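Long-range contacts in metallo-beta-lactamase 1 (Acinetobacter baumannii, PDB 5MMD), which probably hydrolyses beta-lactam antibiotics to substituted beta-amino acids with the help of zinc ions, as a class B enzyme of antibiotic resistance: residues A101-I106 / T141-V146; N35-I40 / S152-G157. All coordinates share one frame; numbering follows the deposited sequence.

Interaction 1 of 2, residues A101-I106 / T141-V146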
ATOM      1  N   ALA A 101       8.086  10.437   6.572  1.00 19.54           N
ATOM      2  CA  ALA A 101       8.224  11.128   7.873  1.00 20.93           C
ATOM      3  C   ALA A 101       6.822  11.428   8.464  1.00 20.28           C
ATOM      4  O   ALA A 101       6.622  11.291   9.646  1.00 20.65           O
ATOM      5  CB  ALA A 101       8.991  12.372   7.730  1.00 22.76           C
ATOM      6  N   LEU A 102       5.874  11.795   7.605  1.00 20.16           N
ATOM      7  CA  LEU A 102       4.516  12.142   8.024  1.00 19.87           C
ATOM      8  C   LEU A 102       3.797  10.900   8.584  1.00 18.01           C
ATOM      9  O   LEU A 102       3.167  10.919   9.655  1.00 18.08           O
ATOM     10  CB  LEU A 102       3.723  12.716   6.850  1.00 19.31           C
ATOM     11  CG  LEU A 102       2.248  12.984   7.139  1.00 18.60           C
ATOM     12  CD1 LEU A 102       2.097  13.829   8.437  1.00 21.32           C
ATOM     13  CD2 LEU A 102       1.617  13.678   5.974  1.00 18.74           C
ATOM     14  N   THR A 103       3.910   9.809   7.856  1.00 16.48           N
ATOM     15  CA  THR A 103       3.347   8.568   8.344  1.00 16.05           C
ATOM     16  C   THR A 103       3.934   8.218   9.730  1.00 16.78           C
ATOM     17  O   THR A 103       3.192   7.872  10.641  1.00 16.03           O
ATOM     18  CB  THR A 103       3.592   7.443   7.366  1.00 15.39           C
ATOM     19  OG1 THR A 103       2.691   7.605   6.270  1.00 15.75           O
ATOM     20  CG2 THR A 103       3.364   6.086   8.025  1.00 15.17           C
ATOM     21  N   ASN A 104       5.258   8.342   9.887  1.00 17.55           N
ATOM     22  CA  ASN A 104       5.893   8.051  11.175  1.00 18.26           C
ATOM     23  C   ASN A 104       5.400   8.999  12.277  1.00 20.39           C
ATOM     24  O   ASN A 104       5.284   8.610  13.427  1.00 20.00           O
ATOM     25  CB  ASN A 104       7.435   8.106  11.068  1.00 19.48           C
ATOM     26  CG  ASN A 104       8.054   6.713  10.970  1.00 19.33           C
ATOM     27  OD1 ASN A 104       7.336   5.708  10.903  1.00 17.68           O
ATOM     28  ND2 ASN A 104       9.392   6.646  10.960  1.00 20.60           N
ATOM     29  N   GLU A 105       5.084  10.235  11.925  1.00 20.87           N
ATOM     30  CA  GLU A 105       4.642  11.173  12.952  1.00 22.04           C
ATOM     31  C   GLU A 105       3.265  10.785  13.454  1.00 21.29           C
ATOM     32  O   GLU A 105       2.983  10.916  14.653  1.00 21.77           O
ATOM     33  CB  GLU A 105       4.630  12.593  12.425  1.00 23.99           C
ATOM     34  CG  GLU A 105       6.010  13.220  12.350  1.00 26.85           C
ATOM     35  CD  GLU A 105       6.691  13.422  13.728  1.00 30.71           C
ATOM     36  OE1 GLU A 105       6.018  13.758  14.739  1.00 31.03           O
ATOM     37  OE2 GLU A 105       7.934  13.244  13.801  1.00 32.01           O
ATOM     38  N   ILE A 106       2.429  10.283  12.537  1.00 19.94           N
ATOM     39  CA  ILE A 106       1.093   9.820  12.882  1.00 19.60           C
ATOM     40  C   ILE A 106       1.197   8.603  13.786  1.00 19.04           C
ATOM     41  O   ILE A 106       0.598   8.579  14.868  1.00 20.29           O
ATOM     42  CB  ILE A 106       0.273   9.518  11.620  1.00 18.06           C
ATOM     43  CG1 ILE A 106       0.025  10.830  10.864  1.00 19.28           C
ATOM     44  CG2 ILE A 106      -1.049   8.826  11.981  1.00 17.58           C
ATOM     45  CD1 ILE A 106      -0.499  10.640   9.449  1.00 18.00           C
ATOM     46  N   THR A 141      -6.218   9.158   3.184  1.00 13.64           N
ATOM     47  CA  THR A 141      -5.630   9.772   4.366  1.00 14.39           C
ATOM     48  C   THR A 141      -4.692  10.890   3.920  1.00 15.14           C
ATOM     49  O   THR A 141      -4.327  11.008   2.733  1.00 16.10           O
ATOM     50  CB  THR A 141      -4.849   8.760   5.254  1.00 13.44           C
ATOM     51  OG1 THR A 141      -3.816   8.106   4.490  1.00 11.89           O
ATOM     52  CG2 THR A 141      -5.803   7.722   5.855  1.00 13.80           C
ATOM     53  N   ILE A 142      -4.255  11.696   4.876  1.00 15.94           N
ATOM     54  CA  ILE A 142      -3.372  12.785   4.579  1.00 16.23           C
ATOM     55  C   ILE A 142      -2.002  12.240   4.131  1.00 16.10           C
ATOM     56  O   ILE A 142      -1.305  12.912   3.403  1.00 17.14           O
ATOM     57  CB  ILE A 142      -3.201  13.721   5.806  1.00 18.32           C
ATOM     58  CG1 ILE A 142      -2.381  14.964   5.433  1.00 20.32           C
ATOM     59  CG2 ILE A 142      -2.541  12.981   6.942  1.00 18.00           C
ATOM     60  CD1 ILE A 142      -2.989  15.852   4.318  1.00 20.64           C
ATOM     61  N   ASP A 143      -1.622  11.032   4.559  1.00 14.46           N
ATOM     62  CA  ASP A 143      -0.243  10.571   4.314  1.00 14.40           C
ATOM     63  C   ASP A 143      -0.118   9.550   3.184  1.00 13.89           C
ATOM     64  O   ASP A 143       1.002   9.102   2.897  1.00 14.64           O
ATOM     65  CB  ASP A 143       0.360   9.974   5.589  1.00 14.88           C
ATOM     66  CG  ASP A 143      -0.463   8.801   6.155  1.00 13.62           C
ATOM     67  OD1 ASP A 143      -1.687   8.804   5.976  1.00 12.94           O
ATOM     68  OD2 ASP A 143       0.113   7.885   6.795  1.00 12.94           O
ATOM     69  N   ASN A 144      -1.229   9.196   2.531  1.00 13.49           N
ATOM     70  CA  ASN A 144      -1.201   8.013   1.658  1.00 12.69           C
ATOM     71  C   ASN A 144      -0.194   8.208   0.516  1.00 11.92           C
ATOM     72  O   ASN A 144      -0.101   9.276  -0.098  1.00 11.15           O
ATOM     73  CB  ASN A 144      -2.582   7.593   1.101  1.00 12.04           C
ATOM     74  CG  ASN A 144      -3.440   8.732   0.541  1.00 12.79           C
ATOM     75  OD1 ASN A 144      -4.677   8.609   0.572  1.00 12.87           O
ATOM     76  ND2 ASN A 144      -2.843   9.770  -0.016  1.00 13.13           N
ATOM     77  N   LEU A 145       0.584   7.150   0.305  1.00 11.25           N
ATOM     78  CA  LEU A 145       1.583   7.061  -0.763  1.00 11.70           C
ATOM     79  C   LEU A 145       1.210   5.996  -1.801  1.00 11.01           C
ATOM     80  O   LEU A 145       0.521   5.029  -1.481  1.00 10.20           O
ATOM     81  CB  LEU A 145       2.957   6.673  -0.203  1.00 12.16           C
ATOM     82  CG  LEU A 145       3.562   7.457   0.943  1.00 12.37           C
ATOM     83  CD1 LEU A 145       4.895   6.840   1.446  1.00 13.68           C
ATOM     84  CD2 LEU A 145       3.779   8.886   0.480  1.00 14.22           C
ATOM     85  N   VAL A 146       1.722   6.177  -3.020  1.00 11.66           N
ATOM     86  CA  VAL A 146       1.703   5.133  -4.053  1.00 10.61           C
ATOM     87  C   VAL A 146       3.096   4.719  -4.439  1.00 11.39           C
ATOM     88  O   VAL A 146       4.056   5.459  -4.226  1.00 12.07           O
ATOM     89  CB  VAL A 146       0.956   5.560  -5.321  1.00 11.06           C
ATOM     90  CG1 VAL A 146      -0.472   6.030  -4.974  1.00 10.98           C
ATOM     91  CG2 VAL A 146       1.703   6.623  -6.080  1.00 13.02           C
TER
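T103 and D143 face each other where the helix 101-109 meets the loop between strands 131-134 and 146-149, their CA atoms 5.8 Å apart. T103 OG1 donates a hydrogen bond to D143 OD2 at 2.6 Å. The hydroxyl meets OD2 on its anti side, 20° out of the carboxylate plane. The T103 side chain stands roughly perpendicular to that of D143. The other oxygen is held from within the loop: T141 OG1 donates to D143 OD1 at 2.7 Å, on the syn side. D143 CG lies between its backbone N and carbonyl carbon (chi1 58°), which lets one oxygen face T141 and the other T103. This is the second shell of the dinuclear zinc site of a class B beta-lactamase. The D143 side chain touches that of H78, a zinc ligand, and OD2 takes a weak hydrogen bond from S79 N. Two hydroxyls thus fix the rotation of a buried carboxylate beside the metal-binding loop. Apolar groups border these bonds. I106 CD1 reaches D143 CG at 3.8 Å and also touches I142 CG2, at 4.0 Å. One turn earlier on the helix, L102 CG packs on D143 CB at 3.9 Å, while L102 CD2 lies 4.2 Å from I142 CG1. Inside the loop, T141 N donates a nearly straight bond to N144 OD1, from above the carbonyl plane.

Interaction 2 of 2, residues N35-I40 / S152-G157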
ATOM      1  N   ASN A  35      -4.567  -5.786   0.695  1.00  8.96           N
ATOM      2  CA  ASN A  35      -3.534  -6.156  -0.278  1.00  9.38           C
ATOM      3  C   ASN A  35      -2.181  -5.523   0.033  1.00 10.14           C
ATOM      4  O   ASN A  35      -2.116  -4.427   0.567  1.00  7.99           O
ATOM      5  CB  ASN A  35      -3.902  -5.715  -1.693  1.00 10.62           C
ATOM      6  CG  ASN A  35      -5.192  -6.331  -2.189  1.00 10.88           C
ATOM      7  OD1 ASN A  35      -5.536  -7.456  -1.856  1.00 11.93           O
ATOM      8  ND2 ASN A  35      -5.921  -5.571  -2.992  1.00 12.40           N
ATOM      9  N   GLY A  36      -1.122  -6.207  -0.354  1.00 10.21           N
ATOM     10  CA  GLY A  36       0.193  -5.573  -0.453  1.00  9.24           C
ATOM     11  C   GLY A  36       0.947  -6.300  -1.561  1.00  8.60           C
ATOM     12  O   GLY A  36       0.357  -7.175  -2.203  1.00  9.70           O
ATOM     13  N   LEU A  37       2.203  -5.933  -1.819  1.00  9.94           N
ATOM     14  CA  LEU A  37       2.997  -6.663  -2.812  1.00 11.16           C
ATOM     15  C   LEU A  37       4.295  -7.178  -2.231  1.00 11.43           C
ATOM     16  O   LEU A  37       4.827  -6.662  -1.256  1.00 11.54           O
ATOM     17  CB  LEU A  37       3.311  -5.795  -4.036  1.00 11.61           C
ATOM     18  CG  LEU A  37       2.152  -5.218  -4.869  1.00 10.79           C
ATOM     19  CD1 LEU A  37       2.625  -4.276  -5.965  1.00 12.55           C
ATOM     20  CD2 LEU A  37       1.304  -6.333  -5.503  1.00 12.26           C
ATOM     21  N   VAL A  38       4.831  -8.188  -2.894  1.00 12.29           N
ATOM     22  CA  VAL A  38       6.223  -8.526  -2.741  1.00 13.43           C
ATOM     23  C   VAL A  38       6.824  -8.351  -4.147  1.00 13.46           C
ATOM     24  O   VAL A  38       6.355  -8.940  -5.139  1.00 13.79           O
ATOM     25  CB  VAL A  38       6.445  -9.965  -2.198  1.00 13.96           C
ATOM     26  CG1 VAL A  38       7.938 -10.245  -2.001  1.00 14.71           C
ATOM     27  CG2 VAL A  38       5.690 -10.186  -0.936  1.00 13.60           C
ATOM     28  N   VAL A  39       7.861  -7.528  -4.227  1.00 13.64           N
ATOM     29  CA  VAL A  39       8.522  -7.243  -5.490  1.00 14.81           C
ATOM     30  C   VAL A  39       9.978  -7.725  -5.473  1.00 15.56           C
ATOM     31  O   VAL A  39      10.738  -7.444  -4.547  1.00 15.78           O
ATOM     32  CB  VAL A  39       8.485  -5.752  -5.781  1.00 14.99           C
ATOM     33  CG1 VAL A  39       9.176  -5.447  -7.086  1.00 17.18           C
ATOM     34  CG2 VAL A  39       7.062  -5.232  -5.748  1.00 13.25           C
ATOM     35  N   ILE A  40      10.355  -8.430  -6.523  1.00 16.49           N
ATOM     36  CA  ILE A  40      11.682  -8.996  -6.647  1.00 16.71           C
ATOM     37  C   ILE A  40      12.521  -8.330  -7.712  1.00 17.92           C
ATOM     38  O   ILE A  40      12.072  -8.136  -8.841  1.00 18.44           O
ATOM     39  CB  ILE A  40      11.623 -10.474  -7.008  1.00 17.04           C
ATOM     40  CG1 ILE A  40      10.560 -11.200  -6.211  1.00 15.70           C
ATOM     41  CG2 ILE A  40      13.033 -11.127  -6.881  1.00 18.17           C
ATOM     42  CD1 ILE A  40      10.764 -11.205  -4.784  1.00 15.81           C
ATOM     43  N   SER A 152       7.946  -2.834 -14.795  1.00 22.16           N
ATOM     44  CA  SER A 152       6.762  -3.567 -15.236  1.00 21.28           C
ATOM     45  C   SER A 152       5.514  -2.678 -15.359  1.00 19.94           C
ATOM     46  O   SER A 152       4.437  -3.178 -15.664  1.00 20.77           O
ATOM     47  CB  SER A 152       6.483  -4.750 -14.297  1.00 20.57           C
ATOM     48  OG  SER A 152       6.633  -4.343 -12.946  1.00 20.19           O
ATOM     49  N   LYS A 153       5.673  -1.372 -15.169  1.00 19.39           N
ATOM     50  CA  LYS A 153       4.566  -0.403 -15.232  1.00 18.88           C
ATOM     51  C   LYS A 153       3.361  -0.825 -14.351  1.00 17.90           C
ATOM     52  O   LYS A 153       2.192  -0.707 -14.740  1.00 17.38           O
ATOM     53  CB  LYS A 153       4.162  -0.178 -16.698  1.00 20.66           C
ATOM     54  CG  LYS A 153       5.277   0.469 -17.521  1.00 22.84           C
ATOM     55  CD  LYS A 153       4.759   1.190 -18.762  0.76 24.12           C
ATOM     56  CE  LYS A 153       5.895   1.728 -19.637  1.00 27.28           C
ATOM     57  NZ  LYS A 153       6.879   2.536 -18.887  0.39 25.73           N
ATOM     58  N   ILE A 154       3.690  -1.286 -13.138  1.00 16.09           N
ATOM     59  CA  ILE A 154       2.711  -1.661 -12.122  1.00 15.21           C
ATOM     60  C   ILE A 154       2.648  -0.540 -11.090  1.00 14.59           C
ATOM     61  O   ILE A 154       3.686  -0.092 -10.566  1.00 13.69           O
ATOM     62  CB  ILE A 154       3.077  -3.023 -11.455  1.00 15.46           C
ATOM     63  CG1 ILE A 154       2.954  -4.142 -12.510  1.00 16.84           C
ATOM     64  CG2 ILE A 154       2.198  -3.284 -10.216  1.00 14.79           C
ATOM     65  CD1 ILE A 154       3.539  -5.517 -12.134  1.00 17.62           C
ATOM     66  N   LEU A 155       1.453  -0.031 -10.850  1.00 13.90           N
ATOM     67  CA  LEU A 155       1.254   0.958  -9.807  1.00 13.92           C
ATOM     68  C   LEU A 155       0.520   0.352  -8.607  1.00 12.52           C
ATOM     69  O   LEU A 155      -0.600  -0.137  -8.738  1.00 12.20           O
ATOM     70  CB  LEU A 155       0.488   2.165 -10.335  1.00 13.92           C
ATOM     71  CG  LEU A 155       0.337   3.277  -9.270  1.00 14.22           C
ATOM     72  CD1 LEU A 155       1.697   3.933  -8.894  1.00 13.85           C
ATOM     73  CD2 LEU A 155      -0.633   4.344  -9.770  1.00 15.29           C
ATOM     74  N   TYR A 156       1.179   0.348  -7.449  1.00 12.34           N
ATOM     75  CA  TYR A 156       0.508   0.003  -6.214  1.00 12.08           C
ATOM     76  C   TYR A 156      -0.134   1.271  -5.643  1.00 11.68           C
ATOM     77  O   TYR A 156       0.557   2.176  -5.185  1.00 12.36           O
ATOM     78  CB  TYR A 156       1.447  -0.614  -5.194  1.00 11.39           C
ATOM     79  CG  TYR A 156       0.726  -0.889  -3.887  1.00 11.02           C
ATOM     80  CD1 TYR A 156      -0.151  -1.969  -3.754  1.00 10.95           C
ATOM     81  CD2 TYR A 156       0.885  -0.037  -2.799  1.00 10.89           C
ATOM     82  CE1 TYR A 156      -0.823  -2.222  -2.558  1.00 10.86           C
ATOM     83  CE2 TYR A 156       0.205  -0.256  -1.608  1.00 10.50           C
ATOM     84  CZ  TYR A 156      -0.635  -1.359  -1.480  1.00 11.46           C
ATOM     85  OH  TYR A 156      -1.289  -1.551  -0.287  1.00 13.16           O
ATOM     86  N   GLY A 157      -1.451   1.326  -5.698  1.00 10.93           N
ATOM     87  CA  GLY A 157      -2.189   2.504  -5.287  1.00 11.09           C
ATOM     88  C   GLY A 157      -2.428   2.566  -3.797  1.00 11.20           C
ATOM     89  O   GLY A 157      -2.666   3.644  -3.252  1.00 12.63           O
TER
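The alpha-beta/beta-alpha sandwich of the metallo-beta-lactamase superfamily has two facing sheets, and N35-I40 and S152-G157 meet between them. L37 and Y156 carry most of this buried contact. Strand 32-41 belongs to the seven-stranded sheet and strand 154-158 to the five-stranded one. The axes of the short segments approach to 8.7 Å, with their N-to-C directions 141° apart. This is side-chain packing across the interior of the sandwich, without strand pairing. The L37 and Y156 side chains lie alongside and point opposite ways. L37 CD1 touches Y156 CB at 3.9 Å, and L37 CG lies 4.1 Å from Y156 CD1, oblique to the ring. L37 CD1 also reaches I154 CG2, at 4.4 Å. Farther along the ring, G36 CA approaches Y156 CE1 at 4.1 Å, again obliquely. Y156 CG is anti to the backbone N (chi1 177°), and the ring extends across to the opposite sheet. The hydroxyl is hydrogen-bonded to D49 OD2, just past the end of strand 44-48. N35 is tied in by other bonds: OD1 to K21 NZ, and ND2 to the backbone oxygens of P199 and G202, close to the zinc ligand H201. K83 NZ is hydrogen-bonded to N35 O. That same oxygen lies at the edge of the Y156 ring, near its plane, 3.1 Å from Y156 OH.

Interactions 1 and 2 have centres about 19 Å apart, on opposite sides of the centre of the chain. Along the chain the segments come in the order N35-I40, A101-I106, T141-V146, S152-G157, so interaction 2 encloses interaction 1. T141-V146 runs into strand 146-149, and S152-G157 carries most of its antiparallel neighbour 154-158 in the five-stranded sheet. There the contacts touch: V146 CB packs on Y156 O at 3.4 Å, and V146 CG2 on L155 CD1 at 3.9 Å. Interaction 2 joins the two sheets in the interior. Interaction 1 joins a helix to a loop beside the zinc ligand H78. Y156 in turn comes near the ligand C159, so the two contacts approach the dinuclear site from different parts of the fold.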